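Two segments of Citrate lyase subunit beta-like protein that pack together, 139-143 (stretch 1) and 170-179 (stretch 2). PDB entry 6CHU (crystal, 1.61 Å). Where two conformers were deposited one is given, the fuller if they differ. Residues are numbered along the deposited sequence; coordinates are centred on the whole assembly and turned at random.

Stretch 1, residues 139-143: GMMWG
Stretch 2 (170-179) VRSTILLAAS

What fills the apolar centre of this contact? Ile 174, whose CA-to-CB bond points toward the strand, sits between the side chains of Met 140 and Trp 142. Ile 174 CG2 lies 4.1 Å from Met 140 CB, and Ile 174 CG1 lies 4.0 Å from Trp 142 CB. Its chi1 is -98°, between wells, with chi2 p. Ile 174 CG1 also comes within 3.9 Å of Met 141 O; the CA-to-CB bond of Met 141 points away from the helix, with all three chi angles t.

How are the two backbones set to allow this? Residues 139-142 are an extended strand, phi -161° to -123° and psi 133° to 161°, so side chains alternate and Met 140 and Trp 142 both point toward the helix. Residues 170-179 are helical, held by i to i+4 bonds such as Ile 174 N to Val 170 O, 2.9 Å. The axes run antiparallel at 179° and approach to 7.9 Å, and in the register Met 140 CA is 5.6 Å from Ala 178 CA and Trp 142 CA is 6.5 Å from Arg 171 CA.

What lies a turn either side of Ile 174 along the helix? One turn on, Ala 178 CB meets Met 140 CG at 3.7 Å; the methionine is m at chi1, chi2 and chi3. One turn back, Val 170 CG1 (chi1 t) comes within 4.2 Å of Trp 142 CE3.

Where does the contact turn polar? At Arg 171, extended with chi1 to chi3 all t. Arg 171 CB lies over one face of the Trp 142 ring, 3.9 Å from the centroid of its six-membered ring, a CH-pi contact; Trp 142 has chi1 p (73°) and chi2 -71°. Arg 171 CG is 3.5 Å from Trp 142 NE1. No hydrogen bond joins the stretches; Trp 142 NE1 and Arg 171 NE and NH2 are satisfied elsewhere in the structure.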

ATOM      1  N   GLY A 139       2.723 -16.000  12.706  1.00 21.11           N
ATOM      2  CA  GLY A 139       1.915 -14.796  12.792  1.00 21.62           C
ATOM      3  C   GLY A 139       2.710 -13.574  12.404  1.00 21.60           C
ATOM      4  O   GLY A 139       3.946 -13.568  12.454  1.00 19.33           O
ATOM      5  N   MET A 140       1.980 -12.524  12.011  1.00 17.50           N
ATOM      6  CA  MET A 140       2.549 -11.215  11.726  1.00 18.55           C
ATOM      7  C   MET A 140       1.850 -10.188  12.600  1.00 17.18           C
ATOM      8  O   MET A 140       0.615 -10.185  12.688  1.00 18.66           O
ATOM      9  CB  MET A 140       2.378 -10.812  10.259  1.00 19.30           C
ATOM     10  CG  MET A 140       2.930 -11.801   9.226  1.00 20.12           C
ATOM     11  SD  MET A 140       4.731 -11.706   9.161  1.00 20.37           S
ATOM     12  CE  MET A 140       4.958 -10.113   8.372  1.00 21.56           C
ATOM     13  N   MET A 141       2.637  -9.327  13.225  1.00 19.57           N
ATOM     14  CA  MET A 141       2.153  -8.176  13.971  1.00 18.17           C
ATOM     15  C   MET A 141       2.796  -6.929  13.382  1.00 17.84           C
ATOM     16  O   MET A 141       3.825  -6.999  12.703  1.00 18.79           O
ATOM     17  CB  MET A 141       2.497  -8.315  15.468  1.00 16.64           C
ATOM     18  CG  MET A 141       1.858  -7.283  16.376  1.00 19.96           C
ATOM     19  SD  MET A 141       2.421  -7.585  18.062  1.00 23.86           S
ATOM     20  CE  MET A 141       1.873  -6.057  18.823  1.00 26.99           C
ATOM     21  N   TRP A 142       2.205  -5.767  13.654  1.00 19.94           N
ATOM     22  CA  TRP A 142       2.864  -4.528  13.290  1.00 19.79           C
ATOM     23  C   TRP A 142       2.904  -3.605  14.499  1.00 19.41           C
ATOM     24  O   TRP A 142       2.162  -3.782  15.472  1.00 20.24           O
ATOM     25  CB  TRP A 142       2.190  -3.852  12.082  1.00 18.91           C
ATOM     26  CG  TRP A 142       0.863  -3.227  12.385  1.00 16.70           C
ATOM     27  CD1 TRP A 142      -0.309  -3.866  12.661  1.00 18.60           C
ATOM     28  CD2 TRP A 142       0.584  -1.830  12.433  1.00 18.57           C
ATOM     29  NE1 TRP A 142      -1.314  -2.946  12.882  1.00 19.98           N
ATOM     30  CE2 TRP A 142      -0.788  -1.686  12.751  1.00 20.23           C
ATOM     31  CE3 TRP A 142       1.360  -0.682  12.231  1.00 19.69           C
ATOM     32  CZ2 TRP A 142      -1.400  -0.443  12.885  1.00 20.94           C
ATOM     33  CZ3 TRP A 142       0.750   0.563  12.354  1.00 19.08           C
ATOM     34  CH2 TRP A 142      -0.622   0.672  12.677  1.00 22.63           C
ATOM     35  N   GLY A 143       3.835  -2.653  14.461  1.00 17.05           N
ATOM     36  CA  GLY A 143       3.996  -1.727  15.572  1.00 21.38           C
ATOM     37  C   GLY A 143       4.142  -0.293  15.106  1.00 21.27           C
ATOM     38  O   GLY A 143       5.132   0.050  14.453  1.00 22.54           O
ATOM     39  N   VAL A 170       1.155   0.267   6.454  1.00 15.81           N
ATOM     40  CA  VAL A 170       1.855  -0.898   7.008  1.00 17.39           C
ATOM     41  C   VAL A 170       0.871  -1.869   7.654  1.00 20.38           C
ATOM     42  O   VAL A 170       1.034  -3.099   7.561  1.00 18.08           O
ATOM     43  CB  VAL A 170       2.944  -0.427   7.991  1.00 18.18           C
ATOM     44  CG1 VAL A 170       3.530  -1.604   8.783  1.00 17.58           C
ATOM     45  CG2 VAL A 170       4.047   0.332   7.229  1.00 17.74           C
ATOM     46  N   ARG A 171      -0.167  -1.342   8.316  1.00 19.10           N
ATOM     47  CA  ARG A 171      -1.219  -2.194   8.874  1.00 18.90           C
ATOM     48  C   ARG A 171      -1.823  -3.115   7.815  1.00 17.06           C
ATOM     49  O   ARG A 171      -1.924  -4.330   8.013  1.00 18.49           O
ATOM     50  CB  ARG A 171      -2.303  -1.317   9.487  1.00 16.74           C
ATOM     51  CG  ARG A 171      -3.377  -2.064  10.261  1.00 16.51           C
ATOM     52  CD  ARG A 171      -4.377  -1.023  10.752  1.00 18.60           C
ATOM     53  NE  ARG A 171      -5.269  -1.506  11.794  1.00 22.72           N
ATOM     54  CZ  ARG A 171      -6.342  -0.830  12.203  1.00 32.70           C
ATOM     55  NH1 ARG A 171      -6.653   0.329  11.621  1.00 27.00           N
ATOM     56  NH2 ARG A 171      -7.110  -1.310  13.181  1.00 28.62           N
ATOM     57  N   SER A 172      -2.263  -2.539   6.694  1.00 16.76           N
ATOM     58  CA  SER A 172      -2.799  -3.338   5.594  1.00 18.22           C
ATOM     59  C   SER A 172      -1.747  -4.277   5.022  1.00 17.93           C
ATOM     60  O   SER A 172      -2.053  -5.429   4.679  1.00 19.10           O
ATOM     61  CB  SER A 172      -3.349  -2.426   4.493  1.00 19.09           C
ATOM     62  OG  SER A 172      -4.450  -1.663   4.965  1.00 19.76           O
ATOM     63  N   THR A 173      -0.507  -3.799   4.881  1.00 16.58           N
ATOM     64  CA  THR A 173       0.568  -4.652   4.378  1.00 18.48           C
ATOM     65  C   THR A 173       0.706  -5.921   5.215  1.00 16.45           C
ATOM     66  O   THR A 173       0.819  -7.030   4.676  1.00 18.48           O
ATOM     67  CB  THR A 173       1.887  -3.872   4.361  1.00 18.17           C
ATOM     68  OG1 THR A 173       1.775  -2.762   3.457  1.00 20.18           O
ATOM     69  CG2 THR A 173       3.042  -4.769   3.913  1.00 18.07           C
ATOM     70  N   ILE A 174       0.696  -5.776   6.537  1.00 17.16           N
ATOM     71  CA  ILE A 174       0.909  -6.918   7.429  1.00 19.26           C
ATOM     72  C   ILE A 174      -0.292  -7.853   7.423  1.00 18.06           C
ATOM     73  O   ILE A 174      -0.137  -9.079   7.448  1.00 19.01           O
ATOM     74  CB  ILE A 174       1.249  -6.410   8.847  1.00 20.41           C
ATOM     75  CG1 ILE A 174       2.760  -6.446   9.039  1.00 21.47           C
ATOM     76  CG2 ILE A 174       0.528  -7.206   9.955  1.00 24.36           C
ATOM     77  CD1 ILE A 174       3.485  -5.611   8.068  1.00 23.55           C
ATOM     78  N   LEU A 175      -1.504  -7.298   7.391  1.00 18.71           N
ATOM     79  CA  LEU A 175      -2.700  -8.136   7.317  1.00 17.81           C
ATOM     80  C   LEU A 175      -2.690  -8.985   6.049  1.00 18.03           C
ATOM     81  O   LEU A 175      -2.956 -10.196   6.081  1.00 21.45           O
ATOM     82  CB  LEU A 175      -3.940  -7.249   7.358  1.00 18.32           C
ATOM     83  CG  LEU A 175      -5.267  -7.967   7.123  1.00 21.72           C
ATOM     84  CD1 LEU A 175      -5.480  -9.042   8.188  1.00 20.91           C
ATOM     85  CD2 LEU A 175      -6.438  -6.971   7.098  1.00 20.55           C
ATOM     86  N   LEU A 176      -2.354  -8.365   4.920  1.00 19.37           N
ATOM     87  CA  LEU A 176      -2.352  -9.092   3.655  1.00 17.51           C
ATOM     88  C   LEU A 176      -1.229 -10.124   3.603  1.00 15.69           C
ATOM     89  O   LEU A 176      -1.437 -11.257   3.143  1.00 18.96           O
ATOM     90  CB  LEU A 176      -2.241  -8.095   2.501  1.00 17.07           C
ATOM     91  CG  LEU A 176      -3.468  -7.198   2.302  1.00 18.96           C
ATOM     92  CD1 LEU A 176      -3.082  -6.006   1.414  1.00 18.53           C
ATOM     93  CD2 LEU A 176      -4.617  -7.978   1.679  1.00 22.46           C
ATOM     94  N   ALA A 177      -0.031  -9.753   4.050  1.00 16.55           N
ATOM     95  CA  ALA A 177       1.081 -10.702   4.027  1.00 17.95           C
ATOM     96  C   ALA A 177       0.801 -11.896   4.933  1.00 16.72           C
ATOM     97  O   ALA A 177       1.040 -13.046   4.548  1.00 17.81           O
ATOM     98  CB  ALA A 177       2.377 -10.004   4.438  1.00 18.50           C
ATOM     99  N   ALA A 178       0.279 -11.643   6.138  1.00 17.12           N
ATOM    100  CA  ALA A 178      -0.068 -12.739   7.038  1.00 18.35           C
ATOM    101  C   ALA A 178      -1.091 -13.666   6.398  1.00 18.65           C
ATOM    102  O   ALA A 178      -0.908 -14.890   6.356  1.00 19.27           O
ATOM    103  CB  ALA A 178      -0.605 -12.177   8.365  1.00 20.87           C
ATOM    104  N   SER A 179      -2.177 -13.095   5.875  0.55 19.54           N
ATOM    105  CA  SER A 179      -3.255 -13.920   5.357  0.55 20.16           C
ATOM    106  C   SER A 179      -2.852 -14.651   4.082  0.55 20.49           C
ATOM    107  O   SER A 179      -3.332 -15.761   3.833  0.55 21.70           O
ATOM    108  CB  SER A 179      -4.496 -13.058   5.125  0.55 21.20           C
ATOM    109  OG  SER A 179      -5.602 -13.862   4.766  0.55 20.44           O
TER